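Local coordinates for precorrin-8x Methyl Mutase (Thermus thermophilus, PDB 1V9C), which probably catalyses the methyl migration that converts precorrin-8X into hydrogenobyrinate, a step of adenosylcobalamin biosynthesis, at residues A58-I63 with I201-D206; R34-A39 with V194-A199; P99-R104 with E114-Y119. All coordinates share one frame; numbering follows the deposited sequence.

Contact 1 of 3, residues A58-I63 with I201-D206. With SO4 (sulfate ion), chain F.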
loop_
_atom_site.group_PDB
_atom_site.type_symbol
_atom_site.label_atom_id
_atom_site.label_comp_id
_atom_site.label_asym_id
_atom_site.label_seq_id
_atom_site.Cartn_x
_atom_site.Cartn_y
_atom_site.Cartn_z
ATOM N N ALA B 58 -20.730 10.796 7.436
ATOM C CA ALA B 58 -20.286 10.396 8.765
ATOM C C ALA B 58 -18.766 10.565 8.841
ATOM O O ALA B 58 -18.213 10.895 9.889
ATOM C CB ALA B 58 -20.674 8.948 9.028
ATOM N N GLY B 59 -18.100 10.337 7.712
ATOM C CA GLY B 59 -16.658 10.471 7.669
ATOM C C GLY B 59 -16.183 11.910 7.732
ATOM O O GLY B 59 -15.262 12.226 8.481
ATOM N N LEU B 60 -16.800 12.786 6.949
ATOM C CA LEU B 60 -16.409 14.199 6.946
ATOM C C LEU B 60 -16.587 14.795 8.338
ATOM O O LEU B 60 -15.699 15.475 8.866
ATOM C CB LEU B 60 -17.257 14.989 5.945
ATOM C CG LEU B 60 -17.433 14.383 4.548
ATOM C CD1 LEU B 60 -17.916 15.453 3.606
ATOM C CD2 LEU B 60 -16.114 13.808 4.052
ATOM N N LYS B 61 -17.755 14.537 8.912
ATOM C CA LYS B 61 -18.096 15.012 10.243
ATOM C C LYS B 61 -17.020 14.599 11.249
ATOM O O LYS B 61 -16.543 15.423 12.033
ATOM C CB LYS B 61 -19.464 14.444 10.640
ATOM C CG LYS B 61 -19.683 14.233 12.131
ATOM C CD LYS B 61 -19.916 15.530 12.902
ATOM C CE LYS B 61 -20.224 15.223 14.368
ATOM N NZ LYS B 61 -20.612 16.430 15.148
ATOM N N ALA B 62 -16.627 13.328 11.221
ATOM C CA ALA B 62 -15.607 12.848 12.145
ATOM C C ALA B 62 -14.280 13.530 11.844
ATOM O O ALA B 62 -13.564 13.966 12.749
ATOM C CB ALA B 62 -15.467 11.347 12.030
ATOM N N ILE B 63 -13.948 13.624 10.564
ATOM C CA ILE B 63 -12.706 14.272 10.172
ATOM C C ILE B 63 -12.649 15.672 10.781
ATOM O O ILE B 63 -11.669 16.044 11.422
ATOM C CB ILE B 63 -12.604 14.382 8.643
ATOM C CG1 ILE B 63 -12.402 12.998 8.036
ATOM C CG2 ILE B 63 -11.469 15.284 8.265
ATOM C CD1 ILE B 63 -12.608 12.979 6.551
ATOM N N ILE B 201 -10.646 13.428 3.651
ATOM C CA ILE B 201 -10.063 14.659 4.143
ATOM C C ILE B 201 -10.242 15.802 3.148
ATOM O O ILE B 201 -10.643 16.900 3.534
ATOM C CB ILE B 201 -8.571 14.492 4.438
ATOM C CG1 ILE B 201 -8.387 13.622 5.686
ATOM C CG2 ILE B 201 -7.923 15.857 4.620
ATOM C CD1 ILE B 201 -6.928 13.357 6.057
ATOM N N ARG B 202 -9.946 15.545 1.875
ATOM C CA ARG B 202 -10.078 16.575 0.844
ATOM C C ARG B 202 -11.522 17.067 0.706
ATOM O O ARG B 202 -11.753 18.249 0.502
ATOM C CB ARG B 202 -9.592 16.047 -0.505
ATOM C CG ARG B 202 -9.764 17.025 -1.660
ATOM C CD ARG B 202 -8.842 18.220 -1.501
ATOM N NE ARG B 202 -8.978 19.176 -2.599
ATOM C CZ ARG B 202 -8.722 18.908 -3.878
ATOM N NH1 ARG B 202 -8.309 17.703 -4.248
ATOM N NH2 ARG B 202 -8.878 19.854 -4.794
ATOM N N LEU B 203 -12.486 16.154 0.802
ATOM C CA LEU B 203 -13.896 16.523 0.696
ATOM C C LEU B 203 -14.264 17.385 1.891
ATOM O O LEU B 203 -15.004 18.350 1.767
ATOM C CB LEU B 203 -14.793 15.277 0.693
ATOM C CG LEU B 203 -15.169 14.603 -0.624
ATOM C CD1 LEU B 203 -15.828 13.257 -0.338
ATOM C CD2 LEU B 203 -16.105 15.504 -1.408
ATOM N N ALA B 204 -13.738 17.019 3.052
ATOM C CA ALA B 204 -14.014 17.744 4.273
ATOM C C ALA B 204 -13.420 19.139 4.189
ATOM O O ALA B 204 -14.086 20.125 4.495
ATOM C CB ALA B 204 -13.433 16.997 5.442
ATOM N N ALA B 205 -12.159 19.212 3.773
ATOM C CA ALA B 205 -11.470 20.487 3.634
ATOM C C ALA B 205 -12.277 21.410 2.720
ATOM O O ALA B 205 -12.371 22.614 2.954
ATOM C CB ALA B 205 -10.083 20.260 3.060
ATOM N N ASP B 206 -12.861 20.826 1.682
ATOM C CA ASP B 206 -13.669 21.566 0.721
ATOM C C ASP B 206 -15.135 21.617 1.164
ATOM O O ASP B 206 -16.045 21.808 0.352
ATOM C CB ASP B 206 -13.550 20.914 -0.663
ATOM C CG ASP B 206 -12.123 20.948 -1.200
ATOM O OD1 ASP B 206 -11.244 21.518 -0.511
ATOM O OD2 ASP B 206 -11.876 20.412 -2.307
HETATM S S SO4 F . -5.352 16.272 -2.167
HETATM O O1 SO4 F . -4.996 15.143 -1.295
HETATM O O2 SO4 F . -5.400 17.519 -1.379
HETATM O O3 SO4 F . -6.663 16.016 -2.784
HETATM O O4 SO4 F . -4.341 16.405 -3.230
#
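L60 and I63 of helix 55-65 press against the C-terminal part of helix 190-205, the two short axes passing 8.9 Å apart at a crossing angle of -73°. The tight side is made by apolar side chains. I63 aims its CB at the partner and spreads two branches over it: CG2 meets the methyl of A204 (I63 CG2 to A204 CB, 3.8 Å), while CD1 reaches the backbone at I201 (I63 CD1 to I201 N, 3.5 Å). L60 sets out to the flank, but its CD2 swings in obliquely over L203 and ends 3.9 Å from L203 CB. Alanine suits position 204 because so small a side chain lets L60 CA and A204 CA approach to 5.0 Å.

The outer side is polar and partly exposed. R202 turns its back on helix 55-65, and a bend at chi2 (68°) places NE 3.2 Å from OD2 of D206 in a salt bridge one turn on. Its NH1 donates to sulfate O3 over 2.8 Å, along a bent path (136°). A leucine in place of R202 would remove both the ion pair to D206 and the bond to the sulfate, and would probably leave the end of the helix less firmly held, although D206 OD2 also bonds T211.

Helix 55-65 lies on strand 130-133 through I130, while F88 of helix 82-88 packs against both I63 and A204.

Contact 2 of 3, residues R34-A39 with V194-A199. With SO4 (sulfate ion), chain E; SO4 (sulfate ion), chain F.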
loop_
_atom_site.group_PDB
_atom_site.type_symbol
_atom_site.label_atom_id
_atom_site.label_comp_id
_atom_site.label_asym_id
_atom_site.label_seq_id
_atom_site.Cartn_x
_atom_site.Cartn_y
_atom_site.Cartn_z
ATOM N N ARG B 34 -13.055 7.284 -7.054
ATOM C CA ARG B 34 -12.129 7.814 -8.040
ATOM C C ARG B 34 -10.714 7.727 -7.473
ATOM O O ARG B 34 -9.806 7.220 -8.124
ATOM C CB ARG B 34 -12.474 9.279 -8.338
ATOM C CG ARG B 34 -11.581 9.941 -9.375
ATOM C CD ARG B 34 -11.544 11.456 -9.198
ATOM N NE ARG B 34 -12.781 12.137 -9.562
ATOM C CZ ARG B 34 -13.295 13.160 -8.881
ATOM N NH1 ARG B 34 -12.681 13.609 -7.793
ATOM N NH2 ARG B 34 -14.409 13.751 -9.300
ATOM N N ARG B 35 -10.549 8.218 -6.245
ATOM C CA ARG B 35 -9.259 8.215 -5.571
ATOM C C ARG B 35 -8.711 6.800 -5.389
ATOM O O ARG B 35 -7.531 6.553 -5.576
ATOM C CB ARG B 35 -9.386 8.913 -4.217
ATOM C CG ARG B 35 -8.064 9.192 -3.584
ATOM C CD ARG B 35 -7.953 10.646 -3.244
ATOM N NE ARG B 35 -6.572 11.030 -2.979
ATOM C CZ ARG B 35 -6.174 12.286 -2.823
ATOM N NH1 ARG B 35 -7.052 13.277 -2.904
ATOM N NH2 ARG B 35 -4.900 12.552 -2.599
ATOM N N MET B 36 -9.587 5.863 -5.051
ATOM C CA MET B 36 -9.164 4.492 -4.861
ATOM C C MET B 36 -8.686 3.876 -6.178
ATOM O O MET B 36 -7.749 3.078 -6.176
ATOM C CB MET B 36 -10.314 3.671 -4.277
ATOM C CG MET B 36 -10.812 4.212 -2.961
ATOM S SD MET B 36 -12.376 3.538 -2.392
ATOM C CE MET B 36 -11.986 1.815 -2.276
ATOM N N ILE B 37 -9.337 4.252 -7.287
ATOM C CA ILE B 37 -8.985 3.746 -8.623
ATOM C C ILE B 37 -7.678 4.420 -9.063
ATOM O O ILE B 37 -6.801 3.796 -9.626
ATOM C CB ILE B 37 -10.091 4.084 -9.675
ATOM C CG1 ILE B 37 -11.393 3.352 -9.317
ATOM C CG2 ILE B 37 -9.604 3.717 -11.071
ATOM C CD1 ILE B 37 -12.514 3.520 -10.322
ATOM N N HIS B 38 -7.576 5.714 -8.798
ATOM C CA HIS B 38 -6.381 6.458 -9.129
ATOM C C HIS B 38 -5.173 5.810 -8.437
ATOM O O HIS B 38 -4.137 5.591 -9.055
ATOM C CB HIS B 38 -6.537 7.897 -8.672
ATOM C CG HIS B 38 -5.325 8.735 -8.924
ATOM N ND1 HIS B 38 -4.436 9.075 -7.928
ATOM C CD2 HIS B 38 -4.841 9.280 -10.067
ATOM C CE1 HIS B 38 -3.456 9.793 -8.446
ATOM N NE2 HIS B 38 -3.677 9.930 -9.741
ATOM N N ALA B 39 -5.344 5.450 -7.167
ATOM C CA ALA B 39 -4.272 4.848 -6.370
ATOM C C ALA B 39 -3.857 3.462 -6.828
ATOM O O ALA B 39 -2.746 3.034 -6.585
ATOM C CB ALA B 39 -4.690 4.796 -4.900
ATOM N N VAL B 194 -5.778 4.213 2.619
ATOM C CA VAL B 194 -5.123 5.522 2.541
ATOM C C VAL B 194 -5.840 6.434 1.518
ATOM O O VAL B 194 -6.203 7.568 1.824
ATOM C CB VAL B 194 -3.620 5.367 2.151
ATOM C CG1 VAL B 194 -2.999 6.732 1.877
ATOM C CG2 VAL B 194 -2.851 4.640 3.267
ATOM N N ALA B 195 -6.066 5.922 0.313
ATOM C CA ALA B 195 -6.723 6.709 -0.740
ATOM C C ALA B 195 -8.117 7.183 -0.335
ATOM O O ALA B 195 -8.494 8.327 -0.598
ATOM C CB ALA B 195 -6.793 5.892 -2.039
ATOM N N ALA B 196 -8.880 6.293 0.291
ATOM C CA ALA B 196 -10.224 6.619 0.758
ATOM C C ALA B 196 -10.153 7.695 1.863
ATOM O O ALA B 196 -10.954 8.630 1.882
ATOM C CB ALA B 196 -10.922 5.350 1.292
ATOM N N LEU B 197 -9.200 7.560 2.782
ATOM C CA LEU B 197 -9.046 8.557 3.842
ATOM C C LEU B 197 -8.629 9.890 3.215
ATOM O O LEU B 197 -9.209 10.920 3.525
ATOM C CB LEU B 197 -8.007 8.101 4.882
ATOM C CG LEU B 197 -8.526 6.983 5.802
ATOM C CD1 LEU B 197 -7.422 6.322 6.613
ATOM C CD2 LEU B 197 -9.553 7.609 6.729
ATOM N N HIS B 198 -7.638 9.879 2.322
ATOM C CA HIS B 198 -7.241 11.128 1.696
ATOM C C HIS B 198 -8.430 11.770 0.992
ATOM O O HIS B 198 -8.600 12.982 1.035
ATOM C CB HIS B 198 -6.085 10.901 0.727
ATOM C CG HIS B 198 -4.754 10.782 1.406
ATOM N ND1 HIS B 198 -3.703 10.067 0.873
ATOM C CD2 HIS B 198 -4.306 11.283 2.582
ATOM C CE1 HIS B 198 -2.668 10.126 1.690
ATOM N NE2 HIS B 198 -3.009 10.856 2.737
ATOM N N ALA B 199 -9.280 10.955 0.379
ATOM C CA ALA B 199 -10.443 11.493 -0.311
ATOM C C ALA B 199 -11.394 12.119 0.695
ATOM O O ALA B 199 -11.977 13.162 0.429
ATOM C CB ALA B 199 -11.156 10.400 -1.089
HETATM S S SO4 E . -3.414 9.032 -2.648
HETATM O O1 SO4 E . -2.809 8.390 -1.465
HETATM O O2 SO4 E . -3.116 10.471 -2.662
HETATM O O3 SO4 E . -4.871 8.857 -2.590
HETATM O O4 SO4 E . -2.875 8.404 -3.869
HETATM S S SO4 F . -5.352 16.272 -2.167
HETATM O O1 SO4 F . -4.996 15.143 -1.295
HETATM O O2 SO4 F . -5.400 17.519 -1.379
HETATM O O3 SO4 F . -6.663 16.016 -2.784
HETATM O O4 SO4 F . -4.341 16.405 -3.230
#
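Apolar contacts bring helices 30-40 and 190-205 together through alanines: A39 CB lies 3.7 Å from A195 CB, and M36 lays its CG and SD beside A195 and A196. Such small side chains suit a pair whose axes come within 8.2 Å at 138° between their directions. R35 CG, anti to the backbone N, passes 3.1 Å from A195 O. R35 CD touches the methyl of A199, and H198 CB lies 3.6 Å above one face of the guanidinium.

Both helices belong to a doubly wound alpha/beta fold, and at this junction they present an anion site occupied by two sulfates, probably from the crystallisation liquor.

Across the two segments the polar side chains are linked through the anions. The R35 guanidinium takes one sulfate with NE and NH2 (NH2 to O2, 2.7 Å, nearly straight at 173°) and the other with NH1 and NH2, both anions lying at its edge; this fork holds the group's rotation. H198 ND1 donates to O1 of the first sulfate over 3.0 Å, and NE2 is hydrogen-bonded to N81 N outside the segments, so the imidazole is gripped at both nitrogens. The anions probably ease the repulsion between R35 and nearby R84.

Contact 3 of 3, residues P99-R104 with E114-Y119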
loop_
_atom_site.group_PDB
_atom_site.type_symbol
_atom_site.label_atom_id
_atom_site.label_comp_id
_atom_site.label_asym_id
_atom_site.label_seq_id
_atom_site.Cartn_x
_atom_site.Cartn_y
_atom_site.Cartn_z
ATOM N N PRO B 99 2.786 -1.009 20.976
ATOM C CA PRO B 99 3.547 -1.615 22.074
ATOM C C PRO B 99 2.701 -2.391 23.083
ATOM O O PRO B 99 2.884 -3.598 23.257
ATOM C CB PRO B 99 4.240 -0.415 22.713
ATOM C CG PRO B 99 4.462 0.488 21.556
ATOM C CD PRO B 99 3.137 0.414 20.834
ATOM N N GLU B 100 1.784 -1.692 23.749
ATOM C CA GLU B 100 0.919 -2.316 24.741
ATOM C C GLU B 100 0.192 -3.507 24.148
ATOM O O GLU B 100 0.167 -4.585 24.745
ATOM C CB GLU B 100 -0.090 -1.305 25.294
ATOM C CG GLU B 100 0.435 -0.493 26.479
ATOM C CD GLU B 100 0.756 0.952 26.128
ATOM O OE1 GLU B 100 1.578 1.182 25.215
ATOM O OE2 GLU B 100 0.186 1.863 26.773
ATOM N N VAL B 101 -0.388 -3.304 22.966
ATOM C CA VAL B 101 -1.116 -4.351 22.257
ATOM C C VAL B 101 -0.250 -5.586 22.020
ATOM O O VAL B 101 -0.656 -6.714 22.315
ATOM C CB VAL B 101 -1.627 -3.847 20.884
ATOM C CG1 VAL B 101 -2.164 -5.011 20.071
ATOM C CG2 VAL B 101 -2.713 -2.800 21.080
ATOM N N VAL B 102 0.943 -5.376 21.476
ATOM C CA VAL B 102 1.836 -6.491 21.205
ATOM C C VAL B 102 2.265 -7.130 22.518
ATOM O O VAL B 102 2.466 -8.345 22.595
ATOM C CB VAL B 102 3.081 -6.028 20.406
ATOM C CG1 VAL B 102 4.088 -7.168 20.289
ATOM C CG2 VAL B 102 2.655 -5.566 19.013
ATOM N N ALA B 103 2.396 -6.297 23.548
ATOM C CA ALA B 103 2.789 -6.750 24.876
ATOM C C ALA B 103 1.706 -7.666 25.437
ATOM O O ALA B 103 1.984 -8.777 25.889
ATOM C CB ALA B 103 2.991 -5.550 25.791
ATOM N N ARG B 104 0.466 -7.190 25.413
ATOM C CA ARG B 104 -0.647 -7.987 25.900
ATOM C C ARG B 104 -0.702 -9.257 25.062
ATOM O O ARG B 104 -0.814 -10.363 25.592
ATOM C CB ARG B 104 -1.961 -7.224 25.748
ATOM C CG ARG B 104 -2.001 -5.888 26.467
ATOM C CD ARG B 104 -3.395 -5.284 26.383
ATOM N NE ARG B 104 -3.525 -4.064 27.178
ATOM C CZ ARG B 104 -4.685 -3.467 27.442
ATOM N NH1 ARG B 104 -5.815 -3.982 26.973
ATOM N NH2 ARG B 104 -4.716 -2.355 28.171
ATOM N N GLU B 114 -7.018 -9.182 18.712
ATOM C CA GLU B 114 -7.948 -9.099 19.828
ATOM C C GLU B 114 -7.416 -8.074 20.816
ATOM O O GLU B 114 -8.151 -7.215 21.298
ATOM C CB GLU B 114 -8.087 -10.466 20.504
ATOM C CG GLU B 114 -8.876 -11.482 19.690
ATOM C CD GLU B 114 -10.348 -11.115 19.558
ATOM O OE1 GLU B 114 -11.088 -11.851 18.870
ATOM O OE2 GLU B 114 -10.768 -10.093 20.145
ATOM N N ALA B 115 -6.125 -8.172 21.107
ATOM C CA ALA B 115 -5.483 -7.249 22.020
ATOM C C ALA B 115 -5.708 -5.837 21.510
ATOM O O ALA B 115 -6.018 -4.932 22.286
ATOM C CB ALA B 115 -3.990 -7.548 22.104
ATOM N N ALA B 116 -5.562 -5.661 20.197
ATOM C CA ALA B 116 -5.731 -4.354 19.563
ATOM C C ALA B 116 -7.087 -3.720 19.859
ATOM O O ALA B 116 -7.154 -2.595 20.346
ATOM C CB ALA B 116 -5.526 -4.477 18.058
ATOM N N VAL B 117 -8.166 -4.432 19.556
ATOM C CA VAL B 117 -9.509 -3.912 19.815
ATOM C C VAL B 117 -9.723 -3.719 21.319
ATOM O O VAL B 117 -10.059 -2.623 21.777
ATOM C CB VAL B 117 -10.598 -4.871 19.296
ATOM C CG1 VAL B 117 -11.962 -4.227 19.454
ATOM C CG2 VAL B 117 -10.338 -5.226 17.850
ATOM N N ALA B 118 -9.532 -4.798 22.075
ATOM C CA ALA B 118 -9.687 -4.767 23.526
ATOM C C ALA B 118 -8.945 -3.560 24.076
ATOM O O ALA B 118 -9.485 -2.799 24.876
ATOM C CB ALA B 118 -9.132 -6.047 24.142
ATOM N N TYR B 119 -7.703 -3.390 23.642
ATOM C CA TYR B 119 -6.910 -2.257 24.084
ATOM C C TYR B 119 -7.610 -0.956 23.698
ATOM O O TYR B 119 -7.873 -0.108 24.550
ATOM C CB TYR B 119 -5.528 -2.281 23.441
ATOM C CG TYR B 119 -4.725 -1.035 23.741
ATOM C CD1 TYR B 119 -4.015 -0.911 24.930
ATOM C CD2 TYR B 119 -4.729 0.049 22.860
ATOM C CE1 TYR B 119 -3.330 0.258 25.240
ATOM C CE2 TYR B 119 -4.046 1.228 23.164
ATOM C CZ TYR B 119 -3.351 1.323 24.357
ATOM O OH TYR B 119 -2.685 2.482 24.679
#
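Y119 stands at the centre of this contact, its ring thrust from helix 112-122 toward helix 99-107 between the side chains of E100, V101 and R104. CG anti to the backbone N (chi1 173°) sends the ring out across the interface.

R104 meets the ring at about a right angle. Its chain is extended from CG to NE, which carries the guanidinium alongside Y119, and the two planes are 75° apart. The tyrosine therefore offers an edge: CD1 sits 3.6 Å above the centre of one guanidinium face, while R104 NE lies near the plane of the ring, at its rim. This is the reverse of a cation-pi stack, in which the cation would lie over the ring face. R104 NH1 also comes 3.5 Å from Y119 CA, and its charge is met by a salt bridge to E122, one turn further along helix 112-122. Arginine suits the place because its flat group can pack on the tyrosine while its nitrogens serve polar partners.

E100 crosses the tyrosine obliquely, with CB 3.6 Å from Y119 CE1. Its bent chain runs along the outer part of the ring, the carboxylate turned 72° from the ring plane.

V101 uses both branches. CG2 reaches Y119 CB at 3.7 Å, and CG1 fits over the backbone of the partner helix, 3.5 Å from A116 N. A115 turns its methyl toward helix 99-107, 3.4 Å from V101 O; alanine suits the place because its small methyl fits between axes that pass at 8.4 Å.

H98 also meets the tyrosine ring. Behind A116 and V117 stands F139 of helix 137-147. Helices 99-107 and 112-122 form the connection in sequence from edge strand 92-94 to strand 130-133.

How the contacts relate
Contacts 1 and 2 are consecutive parts of one system: both use helix 190-205, which packs on helix 30-40 with its middle and on helix 55-65 with its C-terminal part, and their centres lie 14 Å apart. A single sulfate connects them, since its O3 accepts from R202 NH1 of contact 1 and R35 NH1 of contact 2; the second sulfate belongs to contact 2. Contact 3 stands apart. Its centre is 29 Å from either of the others, with nearest atoms about 18 Å from contact 1 and about 16 Å from contact 2, and it lies across the chain's centre from contact 2, well away from the sulfate site.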